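Local coordinates for protein cytochrome P450 (Zobellia galactanivorans, PDB 6G5O) that belongs to the cytochrome P450 family of haem-thiolate proteins and holds protoporphyrin IX containing Fe with a water on the metal, at residues R129-A134 with G220-V225; A303-P308 with V317-G322. One frame throughout, in Å; residues are numbered along the deposited sequence.

Interaction 1: R129-A134 with G220-V225. With HEM (protoporphyrin IX containing Fe), chain C.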
loop_
_atom_site.group_PDB
_atom_site.type_symbol
_atom_site.label_atom_id
_atom_site.label_comp_id
_atom_site.label_asym_id
_atom_site.label_seq_id
_atom_site.Cartn_x
_atom_site.Cartn_y
_atom_site.Cartn_z
ATOM N N ARG A 129 10.734 -10.729 3.205
ATOM C CA ARG A 129 11.737 -10.559 4.263
ATOM C C ARG A 129 12.008 -9.072 4.583
ATOM O O ARG A 129 12.113 -8.696 5.744
ATOM C CB ARG A 129 13.083 -11.191 3.872
ATOM C CG ARG A 129 13.388 -12.607 4.388
ATOM C CD ARG A 129 12.749 -13.671 3.529
ATOM N NE ARG A 129 13.139 -15.029 3.867
ATOM C CZ ARG A 129 12.355 -16.110 3.719
ATOM N NH1 ARG A 129 11.106 -16.021 3.243
ATOM N NH2 ARG A 129 12.822 -17.317 4.052
ATOM N N LEU A 130 12.249 -8.262 3.554
ATOM C CA LEU A 130 12.465 -6.846 3.752
ATOM C C LEU A 130 11.222 -6.196 4.447
ATOM O O LEU A 130 11.372 -5.477 5.412
ATOM C CB LEU A 130 12.762 -6.202 2.404
ATOM C CG LEU A 130 13.201 -4.745 2.307
ATOM C CD1 LEU A 130 13.611 -4.434 0.873
ATOM C CD2 LEU A 130 12.073 -3.820 2.719
ATOM N N GLN A 131 10.028 -6.494 3.979
ATOM C CA GLN A 131 8.784 -5.913 4.514
ATOM C C GLN A 131 8.563 -6.250 5.996
ATOM O O GLN A 131 8.343 -5.346 6.818
ATOM C CB GLN A 131 7.578 -6.350 3.665
ATOM C CG GLN A 131 6.203 -5.818 4.123
ATOM C CD GLN A 131 5.486 -6.748 5.107
ATOM O OE1 GLN A 131 5.605 -7.943 4.991
ATOM N NE2 GLN A 131 4.714 -6.185 6.050
ATOM N N SER A 132 8.696 -7.538 6.334
ATOM C CA SER A 132 8.575 -8.031 7.711
ATOM C C SER A 132 9.638 -7.448 8.640
ATOM O O SER A 132 9.355 -7.100 9.821
ATOM C CB SER A 132 8.721 -9.553 7.708
ATOM O OG SER A 132 7.644 -10.150 7.011
ATOM N N ARG A 133 10.882 -7.380 8.163
ATOM C CA ARG A 133 11.897 -6.795 9.006
ATOM C C ARG A 133 11.654 -5.291 9.206
ATOM O O ARG A 133 11.789 -4.767 10.321
ATOM C CB ARG A 133 13.288 -7.079 8.456
ATOM C CG ARG A 133 13.646 -8.542 8.571
ATOM C CD ARG A 133 14.951 -8.879 7.876
ATOM N NE ARG A 133 15.084 -10.334 7.785
ATOM C CZ ARG A 133 15.986 -10.967 7.025
ATOM N NH1 ARG A 133 16.889 -10.281 6.281
ATOM N NH2 ARG A 133 15.976 -12.296 6.997
ATOM N N ALA A 134 11.318 -4.579 8.134
ATOM C CA ALA A 134 11.086 -3.143 8.265
ATOM C C ALA A 134 9.912 -2.862 9.213
ATOM O O ALA A 134 9.892 -1.854 9.875
ATOM C CB ALA A 134 10.830 -2.539 6.922
ATOM N N GLY A 220 -2.694 -3.276 5.723
ATOM C CA GLY A 220 -2.577 -2.211 4.744
ATOM C C GLY A 220 -1.171 -2.086 4.162
ATOM O O GLY A 220 -1.000 -1.563 3.080
ATOM N N GLY A 221 -0.170 -2.525 4.899
ATOM C CA GLY A 221 1.189 -2.422 4.473
ATOM C C GLY A 221 1.835 -3.701 3.969
ATOM O O GLY A 221 3.031 -3.705 3.677
ATOM N N ARG A 222 1.096 -4.805 3.930
ATOM C CA ARG A 222 1.733 -6.096 3.629
ATOM C C ARG A 222 1.910 -6.299 2.112
ATOM O O ARG A 222 3.035 -6.228 1.625
ATOM C CB ARG A 222 0.966 -7.274 4.260
ATOM C CG ARG A 222 1.791 -8.556 4.258
ATOM C CD ARG A 222 1.250 -9.540 5.276
ATOM N NE ARG A 222 1.822 -10.885 5.115
ATOM C CZ ARG A 222 3.017 -11.262 5.548
ATOM N NH1 ARG A 222 3.848 -10.413 6.190
ATOM N NH2 ARG A 222 3.388 -12.510 5.339
ATOM N N ASP A 223 0.810 -6.515 1.396
ATOM C CA ASP A 223 0.833 -6.720 -0.057
ATOM C C ASP A 223 1.286 -5.486 -0.830
ATOM O O ASP A 223 2.047 -5.588 -1.810
ATOM C CB ASP A 223 -0.562 -7.073 -0.555
ATOM C CG ASP A 223 -0.969 -8.510 -0.215
ATOM O OD1 ASP A 223 -0.111 -9.262 0.338
ATOM O OD2 ASP A 223 -2.149 -8.866 -0.511
ATOM N N THR A 224 0.782 -4.319 -0.411
ATOM C CA THR A 224 1.200 -3.068 -1.039
ATOM C C THR A 224 2.748 -2.906 -1.070
ATOM O O THR A 224 3.330 -2.673 -2.118
ATOM C CB THR A 224 0.579 -1.876 -0.324
ATOM O OG1 THR A 224 0.891 -1.944 1.065
ATOM C CG2 THR A 224 -0.919 -1.821 -0.488
ATOM N N VAL A 225 3.392 -3.014 0.076
ATOM C CA VAL A 225 4.854 -2.904 0.124
ATOM C C VAL A 225 5.549 -4.054 -0.627
ATOM O O VAL A 225 6.560 -3.827 -1.307
ATOM C CB VAL A 225 5.382 -2.826 1.582
ATOM C CG1 VAL A 225 6.895 -2.988 1.666
ATOM C CG2 VAL A 225 4.952 -1.527 2.267
HETATM C CHA HEM C . -4.624 4.237 3.574
HETATM C CHB HEM C . -2.029 2.922 -0.282
HETATM C CHC HEM C . 1.456 1.252 2.593
HETATM C CHD HEM C . -1.369 1.983 6.388
HETATM C C1A HEM C . -4.201 4.042 2.278
HETATM C C2A HEM C . -4.924 4.437 1.115
HETATM C C3A HEM C . -4.191 4.077 0.072
HETATM C C4A HEM C . -3.015 3.439 0.528
HETATM C CMA HEM C . -4.581 4.331 -1.346
HETATM C CAA HEM C . -6.252 5.186 1.016
HETATM C CBA HEM C . -7.400 4.241 1.338
HETATM C CGA HEM C . -8.724 4.970 1.349
HETATM O O1A HEM C . -9.663 4.486 1.976
HETATM O O2A HEM C . -8.911 6.054 0.767
HETATM C C1B HEM C . -0.855 2.356 0.173
HETATM C C2B HEM C . 0.195 2.019 -0.705
HETATM C C3B HEM C . 1.199 1.517 0.090
HETATM C C4B HEM C . 0.682 1.603 1.492
HETATM C CMB HEM C . 0.177 2.131 -2.200
HETATM C CAB HEM C . 2.551 1.040 -0.192
HETATM C CBB HEM C . 3.189 1.166 -1.339
HETATM C C1C HEM C . 1.010 1.303 3.888
HETATM C C2C HEM C . 1.679 0.772 4.989
HETATM C C3C HEM C . 0.851 0.926 6.073
HETATM C C4C HEM C . -0.312 1.585 5.599
HETATM C CMC HEM C . 3.044 0.159 5.003
HETATM C CAC HEM C . 1.109 0.566 7.474
HETATM C CBC HEM C . 2.192 -0.017 7.979
HETATM C C1D HEM C . -2.463 2.718 5.902
HETATM C C2D HEM C . -3.511 3.235 6.800
HETATM C C3D HEM C . -4.410 3.883 6.040
HETATM C C4D HEM C . -3.933 3.708 4.664
HETATM C CMD HEM C . -3.499 3.098 8.284
HETATM C CAD HEM C . -5.665 4.588 6.521
HETATM C CBD HEM C . -5.546 6.112 6.686
HETATM C CGD HEM C . -6.855 6.703 7.247
HETATM O O1D HEM C . -7.935 6.014 7.253
HETATM O O2D HEM C . -6.917 7.887 7.726
HETATM N NA HEM C . -3.043 3.383 1.897
HETATM N NB HEM C . -0.538 2.088 1.440
HETATM N NC HEM C . -0.204 1.767 4.247
HETATM N ND HEM C . -2.769 3.040 4.655
HETATM FE FE HEM C . -1.718 2.606 3.117
HETATM O O HOH W 1 4.553 -3.127 6.313
HETATM O O HOH W 2 -2.717 0.640 2.671
#
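Gln-131 fills the gap between helix 122-139 and the start of helix 223-238. Its CG, anti to the backbone N, lies 3.8 Å from Val-225 CG1, the tight apolar part of the contact; the other methyl, Val-225 CG2, rests on HEM CMC. A bend at chi2 (-91°) then swings the amide over the Gly-221/Arg-222 backbone. Gln-131 NE2 donates to water 1 (3.1 Å), which in turn donates to Gly-221 O.

The partly exposed Arg-222 side is looser. Its extended chain crosses Gln-131 at about a right angle, with guanidinium and amide planes 78° apart, and Arg-222 NH1 sits 3.3 Å from Gln-131 OE1 at too poor an angle to bond. The polar ends look elsewhere: Arg-222 NH2 to Gly-153 O, Ser-132 OG to Leu-128 O.

On the haem side Gly-221 CA comes within 3.2 Å of HEM CMC, a close approach that the bare glycine backbone makes possible. Thr-224 OG1 donates in plane to a lone pair of Gly-220 O (2.8 Å), which also accepts from water 2 on the iron. Gly-220 to Thr-224 form the (A/G)Gx(D/E)T signature at the break in the long distal helix of P450s.

Interaction 2: A303-P308 with V317-G322. With HEM (protoporphyrin IX containing Fe), chain C.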
loop_
_atom_site.group_PDB
_atom_site.type_symbol
_atom_site.label_atom_id
_atom_site.label_comp_id
_atom_site.label_asym_id
_atom_site.label_seq_id
_atom_site.Cartn_x
_atom_site.Cartn_y
_atom_site.Cartn_z
ATOM N N ALA A 303 -5.336 13.274 -19.327
ATOM C CA ALA A 303 -5.563 14.708 -19.147
ATOM C C ALA A 303 -4.674 15.294 -18.041
ATOM O O ALA A 303 -4.616 16.529 -17.903
ATOM C CB ALA A 303 -7.040 14.996 -18.835
ATOM N N VAL A 304 -3.998 14.432 -17.256
ATOM C CA VAL A 304 -3.214 14.885 -16.104
ATOM C C VAL A 304 -1.746 14.578 -16.185
ATOM O O VAL A 304 -0.944 15.379 -15.772
ATOM C CB VAL A 304 -3.761 14.287 -14.790
ATOM C CG1 VAL A 304 -2.923 14.756 -13.608
ATOM C CG2 VAL A 304 -5.230 14.671 -14.575
ATOM N N PHE A 305 -1.374 13.401 -16.670
ATOM C CA PHE A 305 0.012 12.999 -16.721
ATOM C C PHE A 305 0.483 12.893 -18.171
ATOM O O PHE A 305 -0.112 12.211 -18.988
ATOM C CB PHE A 305 0.232 11.649 -16.002
ATOM C CG PHE A 305 -0.320 11.590 -14.576
ATOM C CD1 PHE A 305 -1.647 11.236 -14.339
ATOM C CD2 PHE A 305 0.456 11.939 -13.511
ATOM C CE1 PHE A 305 -2.179 11.173 -13.042
ATOM C CE2 PHE A 305 -0.063 11.923 -12.212
ATOM C CZ PHE A 305 -1.374 11.523 -11.965
ATOM N N GLU A 306 1.539 13.619 -18.493
ATOM C CA GLU A 306 2.268 13.400 -19.728
ATOM C C GLU A 306 2.925 12.032 -19.687
ATOM O O GLU A 306 3.434 11.654 -18.662
ATOM C CB GLU A 306 3.370 14.487 -19.899
ATOM C CG GLU A 306 3.852 14.738 -21.349
ATOM C CD GLU A 306 2.762 15.369 -22.231
ATOM O OE1 GLU A 306 1.945 16.171 -21.719
ATOM O OE2 GLU A 306 2.713 15.053 -23.435
ATOM N N ASN A 307 2.948 11.320 -20.812
ATOM C CA ASN A 307 3.552 9.964 -20.921
ATOM C C ASN A 307 3.052 9.082 -19.780
ATOM O O ASN A 307 3.830 8.614 -18.979
ATOM C CB ASN A 307 5.078 10.018 -20.857
ATOM C CG ASN A 307 5.695 10.941 -21.897
ATOM O OD1 ASN A 307 5.508 10.727 -23.091
ATOM N ND2 ASN A 307 6.511 11.926 -21.447
ATOM N N PRO A 308 1.738 8.895 -19.666
ATOM C CA PRO A 308 1.239 8.247 -18.456
ATOM C C PRO A 308 1.582 6.769 -18.347
ATOM O O PRO A 308 1.601 6.230 -17.229
ATOM C CB PRO A 308 -0.288 8.420 -18.557
ATOM C CG PRO A 308 -0.571 8.685 -19.980
ATOM C CD PRO A 308 0.664 9.340 -20.562
ATOM N N VAL A 317 6.206 17.105 -11.834
ATOM C CA VAL A 317 4.761 17.349 -11.734
ATOM C C VAL A 317 4.025 16.016 -11.610
ATOM O O VAL A 317 3.779 15.361 -12.609
ATOM C CB VAL A 317 4.200 18.152 -12.946
ATOM C CG1 VAL A 317 2.722 18.458 -12.745
ATOM C CG2 VAL A 317 4.983 19.477 -13.120
ATOM N N ASN A 318 3.645 15.633 -10.396
ATOM C CA ASN A 318 3.131 14.270 -10.165
ATOM C C ASN A 318 2.106 14.284 -9.052
ATOM O O ASN A 318 2.394 13.831 -7.939
ATOM C CB ASN A 318 4.324 13.333 -9.823
ATOM C CG ASN A 318 3.939 11.882 -9.712
ATOM O OD1 ASN A 318 2.782 11.520 -9.936
ATOM N ND2 ASN A 318 4.898 11.040 -9.366
ATOM N N PRO A 319 0.890 14.788 -9.346
ATOM C CA PRO A 319 -0.230 14.798 -8.390
ATOM C C PRO A 319 -0.939 13.438 -8.313
ATOM O O PRO A 319 -2.148 13.380 -8.412
ATOM C CB PRO A 319 -1.159 15.875 -8.955
ATOM C CG PRO A 319 -0.980 15.746 -10.427
ATOM C CD PRO A 319 0.473 15.347 -10.660
ATOM N N HIS A 320 -0.169 12.350 -8.131
ATOM C CA HIS A 320 -0.757 11.014 -8.114
ATOM C C HIS A 320 -1.588 10.738 -6.857
ATOM O O HIS A 320 -1.429 11.376 -5.826
ATOM C CB HIS A 320 0.333 9.960 -8.252
ATOM C CG HIS A 320 1.143 9.777 -7.021
ATOM N ND1 HIS A 320 0.738 8.953 -5.989
ATOM C CD2 HIS A 320 2.341 10.305 -6.649
ATOM C CE1 HIS A 320 1.651 8.997 -5.026
ATOM N NE2 HIS A 320 2.637 9.796 -5.405
ATOM N N VAL A 321 -2.438 9.741 -6.945
ATOM C CA VAL A 321 -3.281 9.349 -5.844
ATOM C C VAL A 321 -3.020 7.888 -5.420
ATOM O O VAL A 321 -3.888 7.251 -4.839
ATOM C CB VAL A 321 -4.774 9.585 -6.213
ATOM C CG1 VAL A 321 -5.095 11.050 -6.214
ATOM C CG2 VAL A 321 -5.101 9.016 -7.569
ATOM N N GLY A 322 -1.820 7.376 -5.710
ATOM C CA GLY A 322 -1.347 6.089 -5.205
ATOM C C GLY A 322 -1.449 5.867 -3.702
ATOM O O GLY A 322 -1.675 4.732 -3.289
HETATM C CHA HEM C . -4.624 4.237 3.574
HETATM C CHB HEM C . -2.029 2.922 -0.282
HETATM C CHC HEM C . 1.456 1.252 2.593
HETATM C CHD HEM C . -1.369 1.983 6.388
HETATM C C1A HEM C . -4.201 4.042 2.278
HETATM C C2A HEM C . -4.924 4.437 1.115
HETATM C C3A HEM C . -4.191 4.077 0.072
HETATM C C4A HEM C . -3.015 3.439 0.528
HETATM C CMA HEM C . -4.581 4.331 -1.346
HETATM C CAA HEM C . -6.252 5.186 1.016
HETATM C CBA HEM C . -7.400 4.241 1.338
HETATM C CGA HEM C . -8.724 4.970 1.349
HETATM O O1A HEM C . -9.663 4.486 1.976
HETATM O O2A HEM C . -8.911 6.054 0.767
HETATM C C1B HEM C . -0.855 2.356 0.173
HETATM C C2B HEM C . 0.195 2.019 -0.705
HETATM C C3B HEM C . 1.199 1.517 0.090
HETATM C C4B HEM C . 0.682 1.603 1.492
HETATM C CMB HEM C . 0.177 2.131 -2.200
HETATM C CAB HEM C . 2.551 1.040 -0.192
HETATM C CBB HEM C . 3.189 1.166 -1.339
HETATM C C1C HEM C . 1.010 1.303 3.888
HETATM C C2C HEM C . 1.679 0.772 4.989
HETATM C C3C HEM C . 0.851 0.926 6.073
HETATM C C4C HEM C . -0.312 1.585 5.599
HETATM C CMC HEM C . 3.044 0.159 5.003
HETATM C CAC HEM C . 1.109 0.566 7.474
HETATM C CBC HEM C . 2.192 -0.017 7.979
HETATM C C1D HEM C . -2.463 2.718 5.902
HETATM C C2D HEM C . -3.511 3.235 6.800
HETATM C C3D HEM C . -4.410 3.883 6.040
HETATM C C4D HEM C . -3.933 3.708 4.664
HETATM C CMD HEM C . -3.499 3.098 8.284
HETATM C CAD HEM C . -5.665 4.588 6.521
HETATM C CBD HEM C . -5.546 6.112 6.686
HETATM C CGD HEM C . -6.855 6.703 7.247
HETATM O O1D HEM C . -7.935 6.014 7.253
HETATM O O2D HEM C . -6.917 7.887 7.726
HETATM N NA HEM C . -3.043 3.383 1.897
HETATM N NB HEM C . -0.538 2.088 1.440
HETATM N NC HEM C . -0.204 1.767 4.247
HETATM N ND HEM C . -2.769 3.040 4.655
HETATM FE FE HEM C . -1.718 2.606 3.117
HETATM O O HOH W 2 -2.717 0.640 2.671
#
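The Phe-305 ring points its far end at the chain around Pro-319, and the rest of the contact is arranged about that ring. With CG anti to its own carbonyl carbon (chi1 -52°), the side chain meets Pro-319 tip to tip, CE2 lying 3.8 Å from Pro-319 CD. One atom further round, CZ points at the backbone: His-320 CA sits at the ring edge, near its plane, 3.9 Å from Phe-305 CZ. Asn-318 crosses obliquely, its amide plane 84° from the ring, and brings OD1 to 3.7 Å from Phe-305 CE2.

Val-304 joins the two partners. Its CG1, anti to the backbone N, lies 3.7 Å above the plane of the neighbouring Phe-305 ring, toward the rim, and also touches Pro-319 CG at 3.9 Å as the two side chains slide past each other in opposite directions. Pro-319 is the centre of an inverse gamma turn, closed by a weak bond from His-320 N to Asn-318 O, and this turn presents the proline ring to both residues.

The His-320 ring leads away from the contact. In its plane, ND1 weakly accepts the Gly-322 N-H (3.0 Å between Gly-322 N and His-320 ND1, 134°), while NE2 bonds to Glu-258 OE1 on helix 253-264, the K helix. Arg-262, from the ExxR motif of that helix, makes a cation-pi contact with Phe-305.

The two segments thus meet mostly through carbon, with Asn-318 OD1 the polar atom at the ring; the bonds described are weak ones inside 317-322 or run elsewhere. If ND1 does accept its weak bond, NE2 would carry the proton toward Glu-258 and the ring would be neutral; the carboxylate alone would favour a charged ring, at the cost of that bond.

In the fold
Interaction 1 closes along the chain before interaction 2 opens; their centres lie 26 Å apart, with nearest atoms about 7 Å apart and not touching. Interaction 1 is buried, its centre 9 Å from the centre of the chain, and pairs helix 122-139 with the start of helix 223-238. Interaction 2 is nearer the surface, within the long loop between helices 295-298 and 333-350, which in P450s holds the meander and then the cysteine-ligand loop. The haem is what they share: 220-225 covers the side where water 2 sits on the iron, so interaction 1 lies against the cofactor, whereas interaction 2 reaches it only at the end of 317-322, where Gly-322 O meets a haem methyl.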